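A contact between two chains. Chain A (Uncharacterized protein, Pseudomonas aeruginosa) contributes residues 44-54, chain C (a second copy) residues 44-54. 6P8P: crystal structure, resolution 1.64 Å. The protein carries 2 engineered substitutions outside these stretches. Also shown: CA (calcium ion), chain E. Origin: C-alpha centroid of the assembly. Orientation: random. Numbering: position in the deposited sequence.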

ATOM      1  N   THR A  44       2.562  -6.541   0.432  1.00 17.30           N
ATOM      2  CA  THR A  44       2.322  -6.085   1.799  1.00 18.74           C
ATOM      3  C   THR A  44       1.820  -4.654   1.844  1.00 17.28           C
ATOM      4  O   THR A  44       0.918  -4.323   2.625  1.00 19.19           O
ATOM      5  CB  THR A  44       3.609  -6.207   2.632  1.00 22.71           C
ATOM      6  OG1 THR A  44       3.925  -7.578   2.848  1.00 23.67           O
ATOM      7  CG2 THR A  44       3.481  -5.518   4.009  1.00 19.44           C
ATOM      8  N   GLY A  45       2.392  -3.771   1.019  1.00 20.91           N
ATOM      9  CA  GLY A  45       1.942  -2.386   1.057  1.00 19.45           C
ATOM     10  C   GLY A  45       0.457  -2.262   0.749  1.00 16.13           C
ATOM     11  O   GLY A  45      -0.295  -1.562   1.445  1.00 20.05           O
ATOM     12  N   VAL A  46       0.013  -2.947  -0.299  1.00 15.31           N
ATOM     13  CA  VAL A  46      -1.393  -2.895  -0.680  1.00 17.54           C
ATOM     14  C   VAL A  46      -2.247  -3.566   0.391  1.00 18.38           C
ATOM     15  O   VAL A  46      -3.280  -3.038   0.823  1.00 15.82           O
ATOM     16  CB  VAL A  46      -1.597  -3.548  -2.065  1.00 20.70           C
ATOM     17  CG1 VAL A  46      -3.071  -3.607  -2.397  1.00 22.27           C
ATOM     18  CG2 VAL A  46      -0.822  -2.801  -3.120  1.00 29.26           C
ATOM     19  N   ALA A  47      -1.842  -4.760   0.819  1.00 15.83           N
ATOM     20  CA  ALA A  47      -2.676  -5.516   1.741  1.00 15.27           C
ATOM     21  C   ALA A  47      -2.816  -4.804   3.076  1.00 18.51           C
ATOM     22  O   ALA A  47      -3.922  -4.708   3.632  1.00 16.13           O
ATOM     23  CB  ALA A  47      -2.079  -6.906   1.929  1.00 18.32           C
ATOM     24  N   ALA A  48      -1.704  -4.276   3.599  1.00 16.27           N
ATOM     25  CA  ALA A  48      -1.767  -3.492   4.824  1.00 15.19           C
ATOM     26  C   ALA A  48      -2.621  -2.249   4.646  1.00 16.17           C
ATOM     27  O   ALA A  48      -3.339  -1.843   5.560  1.00 15.51           O
ATOM     28  CB  ALA A  48      -0.348  -3.139   5.279  1.00 17.00           C
ATOM     29  N   SER A  49      -2.551  -1.607   3.485  1.00 15.69           N
ATOM     30  CA  SER A  49      -3.403  -0.447   3.253  1.00 13.74           C
ATOM     31  C   SER A  49      -4.874  -0.798   3.403  1.00 15.25           C
ATOM     32  O   SER A  49      -5.641  -0.056   4.028  1.00 15.20           O
ATOM     33  CB  SER A  49      -3.137   0.114   1.847  1.00 15.41           C
ATOM     34  OG  SER A  49      -3.991   1.216   1.519  1.00 20.05           O
ATOM     35  N   LEU A  50      -5.271  -1.931   2.838  1.00 15.86           N
ATOM     36  CA  LEU A  50      -6.663  -2.359   2.897  1.00 14.36           C
ATOM     37  C   LEU A  50      -7.067  -2.730   4.318  1.00 16.40           C
ATOM     38  O   LEU A  50      -8.192  -2.462   4.739  1.00 15.60           O
ATOM     39  CB  LEU A  50      -6.874  -3.554   1.958  1.00 14.07           C
ATOM     40  CG  LEU A  50      -6.695  -3.269   0.476  1.00 16.35           C
ATOM     41  CD1 LEU A  50      -6.644  -4.585  -0.308  1.00 19.00           C
ATOM     42  CD2 LEU A  50      -7.781  -2.356  -0.032  1.00 19.10           C
ATOM     43  N   ILE A  51      -6.178  -3.392   5.054  1.00 15.20           N
ATOM     44  CA  ILE A  51      -6.451  -3.697   6.453  1.00 15.57           C
ATOM     45  C   ILE A  51      -6.611  -2.419   7.259  1.00 21.70           C
ATOM     46  O   ILE A  51      -7.508  -2.310   8.102  1.00 16.32           O
ATOM     47  CB  ILE A  51      -5.340  -4.597   7.021  1.00 14.79           C
ATOM     48  CG1 ILE A  51      -5.416  -5.962   6.359  1.00 16.21           C
ATOM     49  CG2 ILE A  51      -5.443  -4.687   8.527  1.00 18.85           C
ATOM     50  CD1 ILE A  51      -4.164  -6.807   6.561  1.00 20.95           C
ATOM     51  N   ALA A  52      -5.750  -1.433   7.016  1.00 16.03           N
ATOM     52  CA  ALA A  52      -5.862  -0.174   7.739  1.00 15.91           C
ATOM     53  C   ALA A  52      -7.197   0.506   7.461  1.00 17.60           C
ATOM     54  O   ALA A  52      -7.694   1.264   8.300  1.00 20.79           O
ATOM     55  CB  ALA A  52      -4.688   0.754   7.367  1.00 20.71           C
ATOM     56  N   ASP A  53      -7.773   0.282   6.287  1.00 14.63           N
ATOM     57  CA  ASP A  53      -9.093   0.794   5.940  1.00 17.05           C
ATOM     58  C   ASP A  53     -10.221  -0.125   6.395  1.00 21.93           C
ATOM     59  O   ASP A  53     -11.384   0.155   6.082  1.00 19.14           O
ATOM     60  CB  ASP A  53      -9.163   1.041   4.430  1.00 18.61           C
ATOM     61  CG  ASP A  53      -8.342   2.300   4.008  1.00 22.54           C
ATOM     62  OD1 ASP A  53      -8.283   3.260   4.802  1.00 25.36           O
ATOM     63  OD2 ASP A  53      -7.761   2.324   2.895  1.00 26.97           O
ATOM     64  N   GLN A  54      -9.892  -1.186   7.142  1.00 17.04           N
ATOM     65  CA  GLN A  54     -10.859  -2.152   7.708  1.00 17.39           C
ATOM     66  C   GLN A  54     -11.640  -2.885   6.632  1.00 20.02           C
ATOM     67  O   GLN A  54     -12.755  -3.388   6.871  1.00 19.96           O
ATOM     68  CB  GLN A  54     -11.826  -1.491   8.700  1.00 18.54           C
ATOM     69  CG  GLN A  54     -11.123  -0.794   9.847  1.00 18.88           C
ATOM     70  CD  GLN A  54     -12.025  -0.473  11.017  1.00 21.92           C
ATOM     71  OE1 GLN A  54     -13.223  -0.750  11.004  1.00 28.33           O
ATOM     72  NE2 GLN A  54     -11.444   0.092  12.040  1.00 28.93           N
TER
ATOM     73  N   THR C  44       5.726   1.517  -4.353  1.00 17.72           N
ATOM     74  CA  THR C  44       4.524   2.031  -5.008  1.00 18.76           C
ATOM     75  C   THR C  44       3.268   1.768  -4.190  1.00 18.48           C
ATOM     76  O   THR C  44       2.431   2.664  -4.039  1.00 18.32           O
ATOM     77  CB  THR C  44       4.371   1.417  -6.401  1.00 19.58           C
ATOM     78  OG1 THR C  44       5.392   1.941  -7.272  1.00 19.86           O
ATOM     79  CG2 THR C  44       2.995   1.752  -6.996  1.00 22.62           C
ATOM     80  N   GLY C  45       3.121   0.551  -3.651  1.00 17.13           N
ATOM     81  CA  GLY C  45       1.932   0.234  -2.863  1.00 20.04           C
ATOM     82  C   GLY C  45       1.723   1.159  -1.676  1.00 20.76           C
ATOM     83  O   GLY C  45       0.609   1.628  -1.420  1.00 16.31           O
ATOM     84  N   VAL C  46       2.783   1.417  -0.923  1.00 20.10           N
ATOM     85  CA  VAL C  46       2.687   2.318   0.221  1.00 18.61           C
ATOM     86  C   VAL C  46       2.426   3.757  -0.240  1.00 19.42           C
ATOM     87  O   VAL C  46       1.533   4.446   0.270  1.00 16.54           O
ATOM     88  CB  VAL C  46       3.969   2.231   1.068  1.00 26.24           C
ATOM     89  CG1 VAL C  46       3.816   3.114   2.300  1.00 32.39           C
ATOM     90  CG2 VAL C  46       4.254   0.812   1.457  1.00 30.94           C
ATOM     91  N   ALA C  47       3.191   4.218  -1.223  1.00 15.07           N
ATOM     92  CA  ALA C  47       3.067   5.604  -1.696  1.00 18.07           C
ATOM     93  C   ALA C  47       1.669   5.870  -2.241  1.00 20.42           C
ATOM     94  O   ALA C  47       1.048   6.900  -1.929  1.00 17.41           O
ATOM     95  CB  ALA C  47       4.112   5.882  -2.774  1.00 18.26           C
ATOM     96  N   ALA C  48       1.149   4.931  -3.042  1.00 16.05           N
ATOM     97  CA  ALA C  48      -0.202   5.068  -3.579  1.00 15.67           C
ATOM     98  C   ALA C  48      -1.255   5.073  -2.472  1.00 21.06           C
ATOM     99  O   ALA C  48      -2.216   5.850  -2.520  1.00 18.35           O
ATOM    100  CB  ALA C  48      -0.478   3.951  -4.586  1.00 17.52           C
ATOM    101  N   SER C  49      -1.061   4.257  -1.445  1.00 17.16           N
ATOM    102  CA  SER C  49      -1.982   4.261  -0.319  1.00 14.25           C
ATOM    103  C   SER C  49      -2.039   5.630   0.316  1.00 16.37           C
ATOM    104  O   SER C  49      -3.115   6.110   0.679  1.00 18.56           O
ATOM    105  CB  SER C  49      -1.535   3.237   0.720  1.00 14.30           C
ATOM    106  OG  SER C  49      -2.415   3.205   1.823  1.00 17.86           O
ATOM    107  N   LEU C  50      -0.872   6.269   0.450  1.00 15.68           N
ATOM    108  CA  LEU C  50      -0.815   7.585   1.072  1.00 14.31           C
ATOM    109  C   LEU C  50      -1.485   8.632   0.203  1.00 18.79           C
ATOM    110  O   LEU C  50      -2.218   9.496   0.700  1.00 17.68           O
ATOM    111  CB  LEU C  50       0.631   7.966   1.324  1.00 14.36           C
ATOM    112  CG  LEU C  50       1.397   7.060   2.290  1.00 14.43           C
ATOM    113  CD1 LEU C  50       2.857   7.426   2.484  1.00 15.05           C
ATOM    114  CD2 LEU C  50       0.710   7.064   3.685  1.00 18.53           C
ATOM    115  N   ILE C  51      -1.250   8.559  -1.102  1.00 16.83           N
ATOM    116  CA  ILE C  51      -1.906   9.488  -2.019  1.00 16.08           C
ATOM    117  C   ILE C  51      -3.418   9.286  -1.990  1.00 17.53           C
ATOM    118  O   ILE C  51      -4.176  10.255  -1.982  1.00 19.35           O
ATOM    119  CB  ILE C  51      -1.318   9.321  -3.429  1.00 20.63           C
ATOM    120  CG1 ILE C  51       0.143   9.802  -3.390  1.00 15.44           C
ATOM    121  CG2 ILE C  51      -2.182  10.051  -4.447  1.00 19.82           C
ATOM    122  CD1 ILE C  51       0.936   9.441  -4.629  1.00 17.04           C
ATOM    123  N   ALA C  52      -3.880   8.031  -1.943  1.00 17.86           N
ATOM    124  CA  ALA C  52      -5.320   7.783  -1.876  1.00 17.07           C
ATOM    125  C   ALA C  52      -5.929   8.369  -0.612  1.00 21.82           C
ATOM    126  O   ALA C  52      -7.105   8.745  -0.598  1.00 23.56           O
ATOM    127  CB  ALA C  52      -5.614   6.281  -1.982  1.00 20.42           C
ATOM    128  N   ASP C  53      -5.156   8.467   0.456  1.00 17.62           N
ATOM    129  CA  ASP C  53      -5.616   9.112   1.684  1.00 17.22           C
ATOM    130  C   ASP C  53      -5.329  10.629   1.704  1.00 19.79           C
ATOM    131  O   ASP C  53      -5.499  11.276   2.737  1.00 18.11           O
ATOM    132  CB  ASP C  53      -4.979   8.409   2.875  1.00 20.74           C
ATOM    133  CG  ASP C  53      -5.585   7.005   3.123  1.00 22.92           C
ATOM    134  OD1 ASP C  53      -6.780   6.797   2.781  1.00 22.75           O
ATOM    135  OD2 ASP C  53      -4.859   6.127   3.657  1.00 19.95           O
ATOM    136  N   GLN C  54      -4.946  11.200   0.572  1.00 18.30           N
ATOM    137  CA  GLN C  54      -4.713  12.638   0.392  1.00 15.30           C
ATOM    138  C   GLN C  54      -3.623  13.185   1.285  1.00 19.23           C
ATOM    139  O   GLN C  54      -3.607  14.400   1.600  1.00 19.45           O
ATOM    140  CB  GLN C  54      -6.025  13.395   0.608  1.00 18.56           C
ATOM    141  CG  GLN C  54      -7.088  12.967  -0.420  1.00 19.63           C
ATOM    142  CD  GLN C  54      -8.258  13.944  -0.514  1.00 25.77           C
ATOM    143  OE1 GLN C  54      -8.369  14.903   0.256  1.00 30.62           O
ATOM    144  NE2 GLN C  54      -9.115  13.709  -1.488  1.00 31.63           N
TER
HETATM  145 CA    CA E 201      -6.740   4.459   3.364  1.00 19.59          CA
HETATM  146  O   HOH W   1      -5.094   2.967   4.278  1.00 17.75           O
HETATM  147  O   HOH W   2      -5.447   4.346   1.310  1.00 23.49           O
HETATM  148  O   HOH W   3      -8.907   5.064   2.336  1.00 30.59           O
HETATM  149  O   HOH W   4      -7.272   5.623   5.525  1.00 26.18           O

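Residues 44-52 form a helix in each chain. The two helices run in roughly the same direction, with 32° between their axes and a closest approach of 7.6 Å. Gly45(A) CA lies 4.7 Å from Gly45(C) CA, and Ser49(A) CA lies 6.1 Å from Ser49(C) CA, so the helices diverge from the glycines to the serines. Asp53(A) and Asp53(C) are the first residues after the helices to leave helical geometry.

The close approach at Gly45(A) and Gly45(C) depends on the absence of side chains. A CB on Gly45(A) would point toward chain C and sit 3.1 Å from Val46(C) CG2. One on Gly45(C) would sit 3.3 Å from Val46(A) CG2. As built, each valine methyl packs on the opposing glycine: Gly45(A) CA to Val46(C) CG2 is 4.0 Å, and Val46(A) CG2 to Gly45(C) CA is 4.1 Å.

One turn on, the CA-to-CB bonds of Ser49(A) and Ser49(C) point toward the partner helix, and both residues are in the t rotamer. Ser49(A) OG and Ser49(C) OG are 2.6 Å apart.

Beyond the helices, a calcium ion joins the chains. Asp53(A) OD1 and OD2 are each 2.4 Å from the ion; Asp53(C) OD1 is 2.4 Å and OD2 2.5 Å from it. The shared cation offsets the repulsion between the two acidic groups. Four waters bring the coordinating oxygens to eight. Waters 1 and 2 also donate hydrogen bonds to the Ser49(A) and Ser49(C) carbonyls, respectively.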